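PDB 5JBD: inactive glucansucrase from Lactobacillus reuteri, which belongs to glycosyl hydrolase family 70, is built round a TIM-barrel core, and is an inactive member of that family with a calcium ion bound. Local coordinates for residues W58-G63 / Y72-M77; P249-E254 / V831-W836; R401-D406 / N424-E429. All blocks are in the same frame, centred on the assembly; numbering follows the deposited sequence.

Overall arrangement
Contacts 1 and 3 are local; contact 2 is long-range. Contact 1 joins neighbouring parts of the chain far from its middle, about 46 Å between the centre of the contact and that of the chain. Contact 2 brings together residues more than 570 positions apart, and contact 3 is nested within the long loop that contact 2 closes. The centres of contacts 2 and 3 are about 42 Å apart, on opposite sides of the chain's centre; the centre of contact 1 is about 41 Å from that of contact 2 and 52 Å from that of contact 3. Contact 2 is beside the calcium region, with the side chain of Val251 about 10 Å from the ion.

Contact 1 of 3, residues W58-G63 / Y72-M77; sequences WYRPYG and YKTTAM
Arg60 and Thr74 carry this contact, as a worked example of how one long side chain can bond two atoms of a single residue on a neighbouring part of the chain. The arginine chain runs extended from CG to NE and lays its guanidinium side-on against the threonine. Its NE donates to Thr74 OG1 at 3.0 Å, nearly straight (173°) and in the guanidinium plane, while NH2 donates to Thr74 O at 3.1 Å from above the carbonyl plane. One guanidinium face lies on the backbone between Thr75 and Ala76, with Ala76 N 3.5 Å above the plane over its centre. Phe39 adds a cation-pi contact.

Thr74 OG1 stands between its own backbone N and carbonyl carbon (chi1 55°). It donates a hydrogen bond to Pro61 O at 2.7 Å, nearly along the C=O axis, so the hydroxyl is gripped from two directions. Next to it, Thr74 N donates to Tyr62 O at 3.0 Å, and a water donates to both Tyr62 O and Thr74 O, closing a small polar network.

The Tyr62 side chain lies beside that of Lys73, pointing the same way, and CE1 comes to 3.7 Å from Lys73 CG; Trp34 meets the same ring from elsewhere in the fold. Beyond it, Gly63 and Lys73 form an antiparallel non-hydrogen-bonded pair, with CA atoms 4.1 Å apart, where the little two-stranded hairpin of 63-64 and 72-73 begins.

The donors and acceptors run in relay: arginine to hydroxyl to Pro61 carbonyl. Such a chain probably polarises the threonine O-H, strengthening its bond to Pro61, while the hydroxyl, the carbonyl and the Phe39 ring probably help to offset the arginine charge.

Contact 2 of 3, residues P249-E254 / V831-W836; sequences PVVQAE and VRINKW
Trp836 meets Val251 at its edge, where CZ3 lies 4.3 Å from Val251 CG2 near the ring plane. Over the centre of one face sits Ile833 CG2 from its own segment, 4.0 Å above the plane. Glu254 CG approaches obliquely, 4.1 Å from Trp836 CZ2, and the carboxylate is turned 73° from the ring.

Ile833 is the hub of the apolar packing. Its CD1 touches Glu254 CB at 3.8 Å and also Val251 CG2, while CG1 rests 3.8 Å from Val250 CG1. Val250 CG1, anti to its backbone N (chi1 177°), also meets Val831 CG1 at 3.9 Å.

Two waters stitch the polar margin: one donates to Val250 O and Val831 O, the other donates to Glu254 OE1 and accepts from Ile833 N. Glu254 OE2 is held by Tyr713 OH and Gln797 NE2, which satisfies this buried acid.

One side of helix 249-263 is thus clamped to an irregular loop leading into strand 841-845, which pairs with strand 242-244 just before the helix. Val251 and Trp836 both lean on Ile244 of that strand. Helix and loop, 576 residues between them, pack beside the six-stranded antiparallel sheet holding both strands, consistent with the family's building of domains from separate chain parts.

Contact 3 of 3, residues R401-D406 / N424-E429; sequences RLIIKD and NQAWQE
Leu402 and Ile403 make the apolar part of this helix crossing by closing on the small side chain of Ala426. Leu402 CG is 4.1 Å from Ala426 CB and Ile403 CG1 is 4.0 Å from the same methyl. The backbones are nearest at Leu402 and Ala426, and the segment axes pass 9.2 Å apart at 108° between their N-to-C directions. Leu402 also borders polar atoms: its CD1 lies 3.4 Å from Glu429 OE1, and its CD2 packs on Ala426 O.

The polar part lies toward the end of helix 392-406. Asp406 and Glu429 reach toward each other tip to tip, their carboxylate planes turned 73° apart, and Asp406 OD2 comes to 2.5 Å from Glu429 OE1. Within helix 420-434, one turn back, extended Gln425 uses NE2 to donate to Glu429 OE2 at 3.1 Å, almost straight (170°), from above the carboxylate plane. The Gln425 amide and the Asp406 carboxylate also meet tip to tip in nearly parallel planes, but NE2 stands off the carboxylate plane, at an angle too poor for a bond to Asp406 OD2.

Both helices belong to the connection between barrel strands 385-388 and 460-464. Two carboxylates so close would repel if both were ionised, so the pair probably shares one proton, with a raised affinity for it; the leucine shielding Glu429 OE1 probably acts alike, the Gln425 bond partly against it.

Contact 1 of 3, residues W58-G63 / Y72-M77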
loop_
_atom_site.group_PDB
_atom_site.type_symbol
_atom_site.label_atom_id
_atom_site.label_comp_id
_atom_site.label_asym_id
_atom_site.label_seq_id
_atom_site.Cartn_x
_atom_site.Cartn_y
_atom_site.Cartn_z
ATOM N N TRP A 58 -12.009 29.774 -13.581
ATOM C CA TRP A 58 -12.899 30.592 -14.336
ATOM C C TRP A 58 -13.466 31.717 -13.462
ATOM O O TRP A 58 -13.424 31.660 -12.222
ATOM C CB TRP A 58 -14.030 29.711 -14.874
ATOM C CG TRP A 58 -13.610 28.679 -15.894
ATOM C CD1 TRP A 58 -12.614 27.720 -15.777
ATOM C CD2 TRP A 58 -14.209 28.460 -17.165
ATOM N NE1 TRP A 58 -12.546 26.963 -16.911
ATOM C CE2 TRP A 58 -13.515 27.386 -17.776
ATOM C CE3 TRP A 58 -15.259 29.067 -17.856
ATOM C CZ2 TRP A 58 -13.842 26.918 -19.029
ATOM C CZ3 TRP A 58 -15.587 28.601 -19.105
ATOM C CH2 TRP A 58 -14.872 27.532 -19.685
ATOM N N TYR A 59 -13.998 32.740 -14.130
ATOM C CA TYR A 59 -14.700 33.853 -13.467
ATOM C C TYR A 59 -15.854 34.357 -14.326
ATOM O O TYR A 59 -15.993 33.975 -15.497
ATOM C CB TYR A 59 -13.725 34.987 -13.135
ATOM C CG TYR A 59 -13.471 35.968 -14.267
ATOM C CD1 TYR A 59 -12.956 35.549 -15.482
ATOM C CD2 TYR A 59 -13.747 37.339 -14.114
ATOM C CE1 TYR A 59 -12.733 36.448 -16.511
ATOM C CE2 TYR A 59 -13.500 38.236 -15.132
ATOM C CZ TYR A 59 -12.998 37.780 -16.334
ATOM O OH TYR A 59 -12.747 38.658 -17.365
ATOM N N ARG A 60 -16.688 35.203 -13.731
ATOM C CA ARG A 60 -17.803 35.823 -14.439
ATOM C C ARG A 60 -17.442 37.271 -14.730
ATOM O O ARG A 60 -17.425 38.089 -13.805
ATOM C CB ARG A 60 -19.072 35.761 -13.589
ATOM C CG ARG A 60 -20.296 36.375 -14.265
ATOM C CD ARG A 60 -21.478 36.451 -13.321
ATOM N NE ARG A 60 -22.558 37.273 -13.869
ATOM C CZ ARG A 60 -23.688 37.556 -13.222
ATOM N NH1 ARG A 60 -23.905 37.096 -11.982
ATOM N NH2 ARG A 60 -24.608 38.319 -13.813
ATOM N N PRO A 61 -17.140 37.603 -16.005
ATOM C CA PRO A 61 -16.952 39.031 -16.320
ATOM C C PRO A 61 -18.284 39.753 -16.284
ATOM O O PRO A 61 -19.336 39.100 -16.311
ATOM C CB PRO A 61 -16.405 39.015 -17.754
ATOM C CG PRO A 61 -16.944 37.752 -18.345
ATOM C CD PRO A 61 -17.010 36.760 -17.211
ATOM N N TYR A 62 -18.248 41.082 -16.212
ATOM C CA TYR A 62 -19.487 41.871 -16.241
ATOM C C TYR A 62 -20.215 41.674 -17.576
ATOM O O TYR A 62 -21.424 41.461 -17.602
ATOM C CB TYR A 62 -19.197 43.351 -15.956
ATOM C CG TYR A 62 -20.442 44.231 -15.912
ATOM C CD1 TYR A 62 -20.933 44.809 -17.073
ATOM C CD2 TYR A 62 -21.121 44.485 -14.711
ATOM C CE1 TYR A 62 -22.059 45.618 -17.060
ATOM C CE2 TYR A 62 -22.256 45.300 -14.689
ATOM C CZ TYR A 62 -22.719 45.861 -15.869
ATOM O OH TYR A 62 -23.837 46.674 -15.905
ATOM N N GLY A 63 -19.478 41.740 -18.680
ATOM C CA GLY A 63 -20.052 41.506 -20.007
ATOM C C GLY A 63 -19.052 40.926 -20.990
ATOM O O GLY A 63 -17.872 40.802 -20.666
ATOM N N TYR A 72 -22.847 42.533 -24.319
ATOM C CA TYR A 72 -23.974 41.960 -23.582
ATOM C C TYR A 72 -23.548 41.601 -22.171
ATOM O O TYR A 72 -22.503 40.963 -21.968
ATOM C CB TYR A 72 -24.516 40.736 -24.307
ATOM C CG TYR A 72 -25.095 41.077 -25.668
ATOM C CD1 TYR A 72 -26.317 41.745 -25.782
ATOM C CD2 TYR A 72 -24.423 40.740 -26.834
ATOM C CE1 TYR A 72 -26.865 42.061 -27.027
ATOM C CE2 TYR A 72 -24.955 41.047 -28.083
ATOM C CZ TYR A 72 -26.175 41.708 -28.175
ATOM O OH TYR A 72 -26.704 42.009 -29.408
ATOM N N LYS A 73 -24.358 42.008 -21.202
ATOM C CA LYS A 73 -24.161 41.610 -19.815
ATOM C C LYS A 73 -24.260 40.088 -19.668
ATOM O O LYS A 73 -25.083 39.442 -20.317
ATOM C CB LYS A 73 -25.185 42.296 -18.905
ATOM C CG LYS A 73 -24.893 43.772 -18.668
ATOM C CD LYS A 73 -26.118 44.553 -18.202
ATOM C CE LYS A 73 -26.717 45.387 -19.329
ATOM N NZ LYS A 73 -27.909 46.154 -18.879
ATOM N N THR A 74 -23.401 39.527 -18.822
ATOM C CA THR A 74 -23.454 38.111 -18.481
ATOM C C THR A 74 -24.630 37.814 -17.568
ATOM O O THR A 74 -25.062 38.684 -16.809
ATOM C CB THR A 74 -22.192 37.676 -17.719
ATOM O OG1 THR A 74 -22.001 38.505 -16.560
ATOM C CG2 THR A 74 -20.984 37.768 -18.619
ATOM N N THR A 75 -25.138 36.586 -17.647
ATOM C CA THR A 75 -25.957 36.012 -16.575
ATOM C C THR A 75 -25.030 35.343 -15.571
ATOM O O THR A 75 -23.816 35.244 -15.793
ATOM C CB THR A 75 -26.953 34.946 -17.091
ATOM O OG1 THR A 75 -26.241 33.753 -17.451
ATOM C CG2 THR A 75 -27.753 35.451 -18.271
ATOM N N ALA A 76 -25.600 34.845 -14.479
ATOM C CA ALA A 76 -24.847 34.066 -13.499
ATOM C C ALA A 76 -24.240 32.767 -14.064
ATOM O O ALA A 76 -23.397 32.162 -13.421
ATOM C CB ALA A 76 -25.729 33.742 -12.297
ATOM N N MET A 77 -24.700 32.336 -15.243
ATOM C CA MET A 77 -24.200 31.122 -15.890
ATOM C C MET A 77 -23.067 31.368 -16.890
ATOM O O MET A 77 -22.466 30.416 -17.352
ATOM C CB MET A 77 -25.356 30.413 -16.618
ATOM C CG MET A 77 -26.561 30.074 -15.748
ATOM S SD MET A 77 -26.236 29.111 -14.283
ATOM C CE MET A 77 -25.674 27.516 -14.916
HETATM O O HOH W 1 -23.825 41.138 -15.774
#

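Contact 2 of 3, residues P249-E254 / V831-W836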
loop_
_atom_site.group_PDB
_atom_site.type_symbol
_atom_site.label_atom_id
_atom_site.label_comp_id
_atom_site.label_asym_id
_atom_site.label_seq_id
_atom_site.Cartn_x
_atom_site.Cartn_y
_atom_site.Cartn_z
ATOM N N PRO A 249 -1.098 14.969 17.850
ATOM C CA PRO A 249 -1.898 14.309 18.902
ATOM C C PRO A 249 -3.381 14.103 18.590
ATOM O O PRO A 249 -3.964 13.114 19.045
ATOM C CB PRO A 249 -1.731 15.231 20.121
ATOM C CG PRO A 249 -0.456 15.942 19.878
ATOM C CD PRO A 249 -0.373 16.130 18.383
ATOM N N VAL A 250 -3.979 15.004 17.809
ATOM C CA VAL A 250 -5.381 14.845 17.363
ATOM C C VAL A 250 -5.515 13.673 16.384
ATOM O O VAL A 250 -6.465 12.884 16.472
ATOM C CB VAL A 250 -5.973 16.162 16.776
ATOM C CG1 VAL A 250 -7.396 15.941 16.271
ATOM C CG2 VAL A 250 -5.964 17.283 17.822
ATOM N N VAL A 251 -4.562 13.547 15.466
ATOM C CA VAL A 251 -4.526 12.412 14.551
ATOM C C VAL A 251 -4.324 11.105 15.338
ATOM O O VAL A 251 -4.950 10.075 15.027
ATOM C CB VAL A 251 -3.447 12.587 13.461
ATOM C CG1 VAL A 251 -3.339 11.339 12.579
ATOM C CG2 VAL A 251 -3.785 13.792 12.593
ATOM N N GLN A 252 -3.480 11.146 16.364
ATOM C CA GLN A 252 -3.200 9.935 17.157
ATOM C C GLN A 252 -4.472 9.460 17.856
ATOM O O GLN A 252 -4.749 8.260 17.871
ATOM C CB GLN A 252 -2.063 10.169 18.149
ATOM C CG GLN A 252 -0.721 10.353 17.456
ATOM C CD GLN A 252 0.440 10.554 18.408
ATOM O OE1 GLN A 252 0.271 10.681 19.623
ATOM N NE2 GLN A 252 1.643 10.573 17.852
ATOM N N ALA A 253 -5.266 10.404 18.389
ATOM C CA ALA A 253 -6.563 10.061 18.965
ATOM C C ALA A 253 -7.523 9.508 17.905
ATOM O O ALA A 253 -8.224 8.528 18.159
ATOM C CB ALA A 253 -7.173 11.261 19.685
ATOM N N GLU A 254 -7.543 10.107 16.716
ATOM C CA GLU A 254 -8.377 9.588 15.614
ATOM C C GLU A 254 -8.022 8.146 15.188
ATOM O O GLU A 254 -8.919 7.361 14.857
ATOM C CB GLU A 254 -8.392 10.564 14.411
ATOM C CG GLU A 254 -9.039 10.065 13.109
ATOM C CD GLU A 254 -10.482 9.589 13.239
ATOM O OE1 GLU A 254 -11.165 9.913 14.237
ATOM O OE2 GLU A 254 -10.942 8.875 12.312
ATOM N N VAL A 831 -10.686 17.204 20.061
ATOM C CA VAL A 831 -10.994 17.645 18.709
ATOM C C VAL A 831 -11.331 16.403 17.897
ATOM O O VAL A 831 -10.593 15.404 17.951
ATOM C CB VAL A 831 -9.793 18.393 18.075
ATOM C CG1 VAL A 831 -10.061 18.727 16.613
ATOM C CG2 VAL A 831 -9.473 19.650 18.869
ATOM N N ARG A 832 -12.448 16.451 17.181
ATOM C CA ARG A 832 -12.856 15.367 16.298
ATOM C C ARG A 832 -12.448 15.703 14.871
ATOM O O ARG A 832 -12.686 16.818 14.400
ATOM C CB ARG A 832 -14.365 15.151 16.362
ATOM C CG ARG A 832 -14.847 14.628 17.713
ATOM C CD ARG A 832 -16.349 14.384 17.741
ATOM N NE ARG A 832 -16.824 13.477 16.679
ATOM C CZ ARG A 832 -18.098 13.096 16.523
ATOM N NH1 ARG A 832 -19.055 13.532 17.356
ATOM N NH2 ARG A 832 -18.428 12.269 15.530
ATOM N N ILE A 833 -11.837 14.740 14.183
ATOM C CA ILE A 833 -11.547 14.904 12.756
ATOM C C ILE A 833 -12.775 14.464 11.936
ATOM O O ILE A 833 -12.962 13.275 11.669
ATOM C CB ILE A 833 -10.280 14.128 12.326
ATOM C CG1 ILE A 833 -9.073 14.649 13.115
ATOM C CG2 ILE A 833 -10.059 14.288 10.824
ATOM C CD1 ILE A 833 -7.750 13.963 12.808
ATOM N N ASN A 834 -13.607 15.435 11.556
ATOM C CA ASN A 834 -14.771 15.177 10.700
ATOM C C ASN A 834 -14.415 15.269 9.221
ATOM O O ASN A 834 -15.168 14.782 8.365
ATOM C CB ASN A 834 -15.913 16.144 11.030
ATOM C CG ASN A 834 -15.569 17.594 10.730
ATOM O OD1 ASN A 834 -14.638 18.151 11.297
ATOM N ND2 ASN A 834 -16.325 18.206 9.824
ATOM N N LYS A 835 -13.287 15.916 8.931
ATOM C CA LYS A 835 -12.855 16.177 7.570
ATOM C C LYS A 835 -11.343 16.334 7.555
ATOM O O LYS A 835 -10.815 17.074 8.367
ATOM C CB LYS A 835 -13.500 17.473 7.096
ATOM C CG LYS A 835 -13.180 17.850 5.661
ATOM C CD LYS A 835 -14.014 19.038 5.159
ATOM C CE LYS A 835 -15.441 18.661 4.744
ATOM N NZ LYS A 835 -15.594 17.368 3.983
ATOM N N TRP A 836 -10.658 15.638 6.648
ATOM C CA TRP A 836 -9.197 15.756 6.502
ATOM C C TRP A 836 -8.863 17.031 5.738
ATOM O O TRP A 836 -9.601 17.440 4.850
ATOM C CB TRP A 836 -8.588 14.522 5.789
ATOM C CG TRP A 836 -8.771 13.255 6.574
ATOM C CD1 TRP A 836 -9.763 12.330 6.422
ATOM C CD2 TRP A 836 -7.962 12.800 7.661
ATOM N NE1 TRP A 836 -9.627 11.330 7.353
ATOM C CE2 TRP A 836 -8.526 11.587 8.124
ATOM C CE3 TRP A 836 -6.822 13.305 8.295
ATOM C CZ2 TRP A 836 -7.967 10.855 9.190
ATOM C CZ3 TRP A 836 -6.264 12.581 9.360
ATOM C CH2 TRP A 836 -6.841 11.374 9.797
HETATM O O HOH W 2 -9.251 13.024 17.296
HETATM O O HOH W 3 -11.335 12.336 15.427
#

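Contact 3 of 3, residues R401-D406 / N424-E429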
loop_
_atom_site.group_PDB
_atom_site.type_symbol
_atom_site.label_atom_id
_atom_site.label_comp_id
_atom_site.label_asym_id
_atom_site.label_seq_id
_atom_site.Cartn_x
_atom_site.Cartn_y
_atom_site.Cartn_z
ATOM N N ARG A 401 8.130 -5.383 -13.435
ATOM C CA ARG A 401 9.405 -5.708 -14.108
ATOM C C ARG A 401 9.115 -6.131 -15.552
ATOM O O ARG A 401 9.714 -5.618 -16.490
ATOM C CB ARG A 401 10.238 -6.818 -13.370
ATOM C CG ARG A 401 11.473 -6.272 -12.650
ATOM C CD ARG A 401 12.669 -7.257 -12.571
ATOM N NE ARG A 401 13.589 -6.931 -11.474
ATOM C CZ ARG A 401 14.388 -5.854 -11.384
ATOM N NH1 ARG A 401 14.405 -4.906 -12.322
ATOM N NH2 ARG A 401 15.176 -5.704 -10.318
ATOM N N LEU A 402 8.157 -7.038 -15.704
ATOM C CA LEU A 402 7.750 -7.551 -17.012
ATOM C C LEU A 402 7.153 -6.445 -17.905
ATOM O O LEU A 402 7.466 -6.389 -19.092
ATOM C CB LEU A 402 6.784 -8.727 -16.822
ATOM C CG LEU A 402 6.419 -9.705 -17.943
ATOM C CD1 LEU A 402 7.608 -10.082 -18.815
ATOM C CD2 LEU A 402 5.790 -10.951 -17.325
ATOM N N ILE A 403 6.346 -5.549 -17.333
ATOM C CA ILE A 403 5.804 -4.394 -18.076
ATOM C C ILE A 403 6.942 -3.505 -18.593
ATOM O O ILE A 403 6.957 -3.120 -19.769
ATOM C CB ILE A 403 4.814 -3.552 -17.223
ATOM C CG1 ILE A 403 3.506 -4.322 -16.998
ATOM C CG2 ILE A 403 4.495 -2.215 -17.890
ATOM C CD1 ILE A 403 2.565 -3.682 -15.987
ATOM N N ILE A 404 7.878 -3.180 -17.709
ATOM C CA ILE A 404 9.009 -2.314 -18.052
ATOM C C ILE A 404 9.850 -2.951 -19.157
ATOM O O ILE A 404 10.229 -2.270 -20.114
ATOM C CB ILE A 404 9.886 -1.977 -16.813
ATOM C CG1 ILE A 404 9.104 -1.087 -15.825
ATOM C CG2 ILE A 404 11.189 -1.262 -17.221
ATOM C CD1 ILE A 404 9.638 -1.143 -14.406
ATOM N N LYS A 405 10.110 -4.248 -19.038
ATOM C CA LYS A 405 10.857 -4.981 -20.062
ATOM C C LYS A 405 10.125 -5.007 -21.411
ATOM O O LYS A 405 10.742 -4.795 -22.461
ATOM C CB LYS A 405 11.153 -6.416 -19.618
ATOM C CG LYS A 405 11.874 -7.233 -20.683
ATOM C CD LYS A 405 12.568 -8.473 -20.143
ATOM C CE LYS A 405 13.575 -9.007 -21.157
ATOM N NZ LYS A 405 13.520 -10.490 -21.258
ATOM N N ASP A 406 8.827 -5.290 -21.372
ATOM C CA ASP A 406 7.997 -5.349 -22.587
ATOM C C ASP A 406 7.836 -4.009 -23.299
ATOM O O ASP A 406 7.519 -3.995 -24.480
ATOM C CB ASP A 406 6.586 -5.867 -22.257
ATOM C CG ASP A 406 6.555 -7.332 -21.882
ATOM O OD1 ASP A 406 7.490 -8.078 -22.214
ATOM O OD2 ASP A 406 5.552 -7.740 -21.260
ATOM N N ASN A 424 -2.217 -6.677 -18.647
ATOM C CA ASN A 424 -2.898 -7.843 -19.213
ATOM C C ASN A 424 -1.936 -8.709 -20.019
ATOM O O ASN A 424 -2.000 -9.947 -19.944
ATOM C CB ASN A 424 -4.070 -7.424 -20.123
ATOM C CG ASN A 424 -5.184 -6.735 -19.371
ATOM O OD1 ASN A 424 -5.341 -6.900 -18.158
ATOM N ND2 ASN A 424 -5.983 -5.954 -20.095
ATOM N N GLN A 425 -1.074 -8.046 -20.799
ATOM C CA GLN A 425 -0.040 -8.706 -21.572
ATOM C C GLN A 425 0.947 -9.393 -20.619
ATOM O O GLN A 425 1.302 -10.544 -20.820
ATOM C CB GLN A 425 0.706 -7.690 -22.452
ATOM C CG GLN A 425 1.832 -8.284 -23.294
ATOM C CD GLN A 425 2.692 -7.232 -23.979
ATOM O OE1 GLN A 425 2.246 -6.112 -24.236
ATOM N NE2 GLN A 425 3.936 -7.586 -24.269
ATOM N N ALA A 426 1.395 -8.660 -19.605
ATOM C CA ALA A 426 2.305 -9.226 -18.592
ATOM C C ALA A 426 1.717 -10.479 -17.926
ATOM O O ALA A 426 2.422 -11.463 -17.740
ATOM C CB ALA A 426 2.658 -8.168 -17.562
ATOM N N TRP A 427 0.433 -10.450 -17.579
ATOM C CA TRP A 427 -0.221 -11.634 -16.971
ATOM C C TRP A 427 -0.325 -12.842 -17.882
ATOM O O TRP A 427 -0.100 -13.971 -17.444
ATOM C CB TRP A 427 -1.589 -11.283 -16.363
ATOM C CG TRP A 427 -1.393 -10.819 -14.964
ATOM C CD1 TRP A 427 -1.399 -9.535 -14.507
ATOM C CD2 TRP A 427 -1.063 -11.649 -13.845
ATOM N NE1 TRP A 427 -1.131 -9.521 -13.145
ATOM C CE2 TRP A 427 -0.923 -10.806 -12.719
ATOM C CE3 TRP A 427 -0.895 -13.037 -13.681
ATOM C CZ2 TRP A 427 -0.603 -11.298 -11.446
ATOM C CZ3 TRP A 427 -0.587 -13.528 -12.414
ATOM C CH2 TRP A 427 -0.441 -12.654 -11.313
ATOM N N GLN A 428 -0.641 -12.618 -19.159
ATOM C CA GLN A 428 -0.616 -13.715 -20.126
ATOM C C GLN A 428 0.796 -14.322 -20.166
ATOM O O GLN A 428 0.942 -15.539 -20.116
ATOM C CB GLN A 428 -1.037 -13.246 -21.518
ATOM C CG GLN A 428 -1.375 -14.385 -22.460
ATOM C CD GLN A 428 -1.959 -13.894 -23.773
ATOM O OE1 GLN A 428 -1.265 -13.278 -24.588
ATOM N NE2 GLN A 428 -3.242 -14.168 -23.990
ATOM N N GLU A 429 1.817 -13.463 -20.223
ATOM C CA GLU A 429 3.223 -13.910 -20.233
ATOM C C GLU A 429 3.593 -14.646 -18.950
ATOM O O GLU A 429 4.234 -15.692 -19.007
ATOM C CB GLU A 429 4.164 -12.720 -20.465
ATOM C CG GLU A 429 4.080 -12.178 -21.890
ATOM C CD GLU A 429 4.705 -10.804 -22.058
ATOM O OE1 GLU A 429 5.046 -10.154 -21.043
ATOM O OE2 GLU A 429 4.843 -10.355 -23.216
#